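Local coordinates for uncharacterized protein (Bacillus cereus, PDB 5F2H) that is of uncharacterised function but, as a member of the alpha/beta hydrolase superfamily, is probably a hydrolase with an added helical N-terminal domain, at residues Y52-M65 / D88-H100. Residues are numbered along the deposited sequence; the frame is centred on the assembly and turned at random.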
# COMPACT_ATOMS: atom_id res chain seq x y z
N TYR B 52 -0.17 -14.40 45.74
CA TYR B 52 -0.45 -14.29 47.16
C TYR B 52 -1.93 -14.46 47.51
O TYR B 52 -2.26 -14.93 48.59
CB TYR B 52 0.13 -13.02 47.79
CG TYR B 52 -0.48 -11.71 47.37
CD1 TYR B 52 -1.68 -11.28 47.93
CD2 TYR B 52 0.20 -10.83 46.54
CE1 TYR B 52 -2.24 -10.05 47.58
CE2 TYR B 52 -0.33 -9.59 46.21
CZ TYR B 52 -1.55 -9.22 46.73
OH TYR B 52 -2.11 -8.01 46.39
N ALA B 53 -2.82 -14.08 46.61
CA ALA B 53 -4.25 -14.24 46.86
C ALA B 53 -4.55 -15.74 46.95
O ALA B 53 -5.24 -16.20 47.87
CB ALA B 53 -5.07 -13.59 45.76
N LEU B 54 -4.00 -16.52 46.01
CA LEU B 54 -4.22 -17.97 46.04
C LEU B 54 -3.57 -18.61 47.26
O LEU B 54 -4.16 -19.49 47.91
CB LEU B 54 -3.77 -18.60 44.74
CG LEU B 54 -4.59 -18.13 43.53
CD1 LEU B 54 -4.05 -18.68 42.22
CD2 LEU B 54 -6.06 -18.50 43.68
N ALA B 55 -2.40 -18.09 47.63
CA ALA B 55 -1.69 -18.60 48.79
C ALA B 55 -2.54 -18.42 50.01
O ALA B 55 -2.83 -19.38 50.73
CB ALA B 55 -0.36 -17.89 48.96
N SER B 56 -2.96 -17.17 50.23
CA SER B 56 -3.78 -16.83 51.40
C SER B 56 -5.08 -17.62 51.41
O SER B 56 -5.46 -18.17 52.43
CB SER B 56 -4.07 -15.34 51.45
OG SER B 56 -4.82 -15.02 52.61
N ALA B 57 -5.74 -17.71 50.27
CA ALA B 57 -6.98 -18.47 50.19
C ALA B 57 -6.75 -19.93 50.56
O ALA B 57 -7.46 -20.49 51.39
CB ALA B 57 -7.55 -18.37 48.81
N ALA B 58 -5.74 -20.55 49.96
CA ALA B 58 -5.42 -21.95 50.25
C ALA B 58 -5.07 -22.23 51.72
O ALA B 58 -5.18 -23.37 52.18
CB ALA B 58 -4.28 -22.42 49.35
N GLY B 59 -4.60 -21.22 52.43
CA GLY B 59 -4.24 -21.37 53.84
C GLY B 59 -2.76 -21.26 54.07
O GLY B 59 -2.29 -21.49 55.18
N LEU B 60 -2.01 -20.93 53.02
CA LEU B 60 -0.56 -20.79 53.10
C LEU B 60 -0.29 -19.34 53.41
O LEU B 60 0.18 -18.58 52.57
CB LEU B 60 0.06 -21.14 51.76
CG LEU B 60 -0.24 -22.53 51.25
CD1 LEU B 60 0.44 -22.72 49.90
CD2 LEU B 60 0.25 -23.54 52.27
N GLU B 61 -0.60 -18.99 54.64
CA GLU B 61 -0.47 -17.63 55.12
C GLU B 61 0.94 -17.09 55.05
O GLU B 61 1.15 -15.96 54.58
CB GLU B 61 -1.00 -17.58 56.55
CG GLU B 61 -2.44 -18.05 56.68
CD GLU B 61 -2.90 -18.11 58.12
OE1 GLU B 61 -2.13 -17.74 59.03
OE2 GLU B 61 -4.04 -18.57 58.33
N GLU B 62 1.90 -17.89 55.51
CA GLU B 62 3.32 -17.51 55.50
C GLU B 62 3.83 -17.28 54.07
O GLU B 62 4.45 -16.25 53.77
CB GLU B 62 4.17 -18.53 56.27
CG GLU B 62 3.89 -18.51 57.77
CD GLU B 62 4.63 -19.58 58.55
OE1 GLU B 62 4.97 -20.64 57.96
OE2 GLU B 62 4.84 -19.40 59.77
N GLU B 63 3.51 -18.20 53.18
CA GLU B 63 3.92 -18.07 51.80
C GLU B 63 3.39 -16.73 51.28
O GLU B 63 4.17 -15.89 50.83
CB GLU B 63 3.40 -19.23 50.93
CG GLU B 63 4.00 -20.60 51.26
CD GLU B 63 3.75 -21.09 52.68
OE1 GLU B 63 2.98 -20.45 53.44
OE2 GLU B 63 4.33 -22.14 53.05
N ALA B 64 2.08 -16.53 51.42
CA ALA B 64 1.42 -15.30 50.99
C ALA B 64 2.11 -14.02 51.47
O ALA B 64 2.34 -13.12 50.68
CB ALA B 64 -0.03 -15.29 51.44
N MSE B 65 2.49 -13.97 52.75
CA MSE B 65 3.15 -12.77 53.29
C MSE B 65 4.42 -12.37 52.57
O MSE B 65 4.57 -11.19 52.27
CB MSE B 65 3.42 -12.85 54.79
CG MSE B 65 2.22 -12.40 55.61
SE MSE B 65 1.34 -10.85 54.78
CE MSE B 65 2.30 -9.47 55.79
N ASP B 88 -12.00 -11.27 50.42
CA ASP B 88 -12.17 -12.35 51.40
C ASP B 88 -10.95 -13.28 51.47
O ASP B 88 -10.52 -13.67 52.56
CB ASP B 88 -13.43 -13.15 51.07
CG ASP B 88 -14.71 -12.31 51.18
OD1 ASP B 88 -15.01 -11.80 52.29
OD2 ASP B 88 -15.45 -12.23 50.18
N ASP B 89 -10.37 -13.58 50.32
CA ASP B 89 -9.21 -14.45 50.26
C ASP B 89 -8.02 -13.94 51.07
O ASP B 89 -7.14 -14.73 51.43
CB ASP B 89 -8.78 -14.71 48.81
CG ASP B 89 -9.78 -15.54 48.02
OD1 ASP B 89 -10.79 -16.01 48.61
OD2 ASP B 89 -9.54 -15.73 46.81
N LEU B 90 -8.02 -12.64 51.36
CA LEU B 90 -6.93 -12.02 52.11
C LEU B 90 -7.19 -11.85 53.61
O LEU B 90 -6.29 -11.44 54.35
CB LEU B 90 -6.66 -10.63 51.54
CG LEU B 90 -6.19 -10.51 50.10
CD1 LEU B 90 -6.19 -9.05 49.68
CD2 LEU B 90 -4.80 -11.11 49.92
N LYS B 91 -8.38 -12.18 54.08
CA LYS B 91 -8.69 -12.00 55.49
C LYS B 91 -7.66 -12.66 56.45
O LYS B 91 -7.26 -12.05 57.45
CB LYS B 91 -10.13 -12.44 55.81
CG LYS B 91 -10.58 -12.00 57.19
CD LYS B 91 -12.02 -12.37 57.53
CE LYS B 91 -12.38 -11.83 58.91
NZ LYS B 91 -13.77 -12.16 59.34
N PRO B 92 -7.20 -13.88 56.13
CA PRO B 92 -6.23 -14.58 56.99
C PRO B 92 -4.92 -13.84 57.25
O PRO B 92 -4.14 -14.25 58.11
CB PRO B 92 -5.90 -15.85 56.21
CG PRO B 92 -7.07 -16.05 55.34
CD PRO B 92 -7.61 -14.71 54.99
N LEU B 93 -4.71 -12.76 56.51
CA LEU B 93 -3.51 -11.96 56.64
C LEU B 93 -3.65 -10.77 57.61
O LEU B 93 -2.63 -10.25 58.09
CB LEU B 93 -3.11 -11.47 55.25
CG LEU B 93 -2.89 -12.60 54.24
CD1 LEU B 93 -2.64 -12.06 52.84
CD2 LEU B 93 -1.74 -13.51 54.65
N HIS B 94 -4.88 -10.35 57.93
CA HIS B 94 -5.09 -9.20 58.85
C HIS B 94 -4.43 -9.36 60.21
O HIS B 94 -4.17 -8.38 60.90
CB HIS B 94 -6.57 -8.85 59.04
CG HIS B 94 -7.29 -8.57 57.76
ND1 HIS B 94 -8.28 -9.39 57.27
CD2 HIS B 94 -7.13 -7.59 56.85
CE1 HIS B 94 -8.74 -8.88 56.14
NE2 HIS B 94 -8.05 -7.80 55.85
N LYS B 95 -4.17 -10.60 60.61
CA LYS B 95 -3.53 -10.85 61.89
C LYS B 95 -2.15 -10.21 61.88
O LYS B 95 -1.75 -9.58 62.84
CB LYS B 95 -3.30 -12.35 62.10
CG LYS B 95 -4.52 -13.23 62.05
CD LYS B 95 -4.07 -14.68 62.13
CE LYS B 95 -5.21 -15.66 61.93
NZ LYS B 95 -4.72 -17.07 61.88
N PHE B 96 -1.46 -10.33 60.75
CA PHE B 96 -0.09 -9.82 60.63
C PHE B 96 0.05 -8.30 60.58
O PHE B 96 -0.73 -7.62 59.92
CB PHE B 96 0.59 -10.44 59.40
CG PHE B 96 0.57 -11.94 59.40
CD1 PHE B 96 1.48 -12.66 60.14
CD2 PHE B 96 -0.37 -12.63 58.65
CE1 PHE B 96 1.46 -14.05 60.14
CE2 PHE B 96 -0.41 -14.01 58.64
CZ PHE B 96 0.51 -14.72 59.38
N GLU B 97 1.06 -7.79 61.29
CA GLU B 97 1.32 -6.36 61.31
C GLU B 97 1.97 -5.97 59.98
O GLU B 97 1.71 -4.90 59.45
CB GLU B 97 2.18 -5.94 62.51
CG GLU B 97 3.58 -6.57 62.61
CD GLU B 97 4.38 -6.09 63.83
OE1 GLU B 97 5.30 -6.83 64.28
OE2 GLU B 97 4.09 -5.00 64.36
N GLU B 98 2.78 -6.87 59.43
CA GLU B 98 3.42 -6.58 58.15
C GLU B 98 2.34 -6.32 57.12
O GLU B 98 2.53 -5.55 56.19
CB GLU B 98 4.37 -7.71 57.64
CG GLU B 98 5.70 -7.94 58.38
CD GLU B 98 5.61 -8.58 59.76
OE1 GLU B 98 4.52 -9.06 60.16
OE2 GLU B 98 6.66 -8.67 60.43
N PHE B 99 1.18 -6.96 57.30
CA PHE B 99 0.07 -6.77 56.38
C PHE B 99 -0.43 -5.34 56.41
O PHE B 99 -0.69 -4.76 55.36
CB PHE B 99 -1.07 -7.73 56.68
CG PHE B 99 -2.24 -7.57 55.76
CD1 PHE B 99 -2.27 -8.23 54.54
CD2 PHE B 99 -3.32 -6.78 56.11
CE1 PHE B 99 -3.35 -8.08 53.69
CE2 PHE B 99 -4.39 -6.62 55.26
CZ PHE B 99 -4.41 -7.27 54.05
N HIS B 100 -0.58 -4.77 57.60
CA HIS B 100 -1.06 -3.38 57.70
C HIS B 100 -0.04 -2.45 57.07
O HIS B 100 -0.41 -1.44 56.48
CB HIS B 100 -1.40 -2.99 59.14
CG HIS B 100 -2.46 -3.86 59.74
ND1 HIS B 100 -2.19 -4.80 60.72
CD2 HIS B 100 -3.76 -4.06 59.40
CE1 HIS B 100 -3.29 -5.46 61.01
NE2 HIS B 100 -4.25 -5.04 60.22
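One face of the Phe96 ring carries selenomethionine Met65: its CG stands 4.2 Å from the ring centroid and 20° off the ring normal, a CH-pi contact displaced toward the rim. Met65 SE lies farther out, 5.3 Å from the Phe96 centroid, in an oblique Met-aromatic contact. At the edge of Phe96, near its plane, comes Glu61 OE1, the carboxylate roughly perpendicular to the ring. Met65 SE also borders the edge of the Phe99 ring, whereas one face of that ring rests on the backbone at Leu93 and His94. The Tyr52 ring receives Leu90 CD2 at its edge, in plane, 3.6 Å from CE1; Tyr83 of helix 81-86 touches both residues. The consecutive helices 44-58 and 61-74, joined through a Schellman motif at Gly59, pack against the segment of helical backbone angles before helix 97-115 and against the first turn of that helix, within an N-terminal helical domain probably related to TPR-type domains. The hydrogen bond across the contact runs from Ser56 OG to Asp89 O at 2.6 Å, in the carbonyl plane with a C=O...donor angle of 146°. With OG anti to the backbone N (chi1 -178°), the hydroxyl reaches this carbonyl while Leu93 CG and the Pro92 ring pack around it. Leu93 CD2 continues the apolar layer, 4.0 Å from Ala64 CB. Nearer the solvent, the extended Lys95 chain brings NZ within 3.9 Å of Glu61 OE2, a long salt bridge.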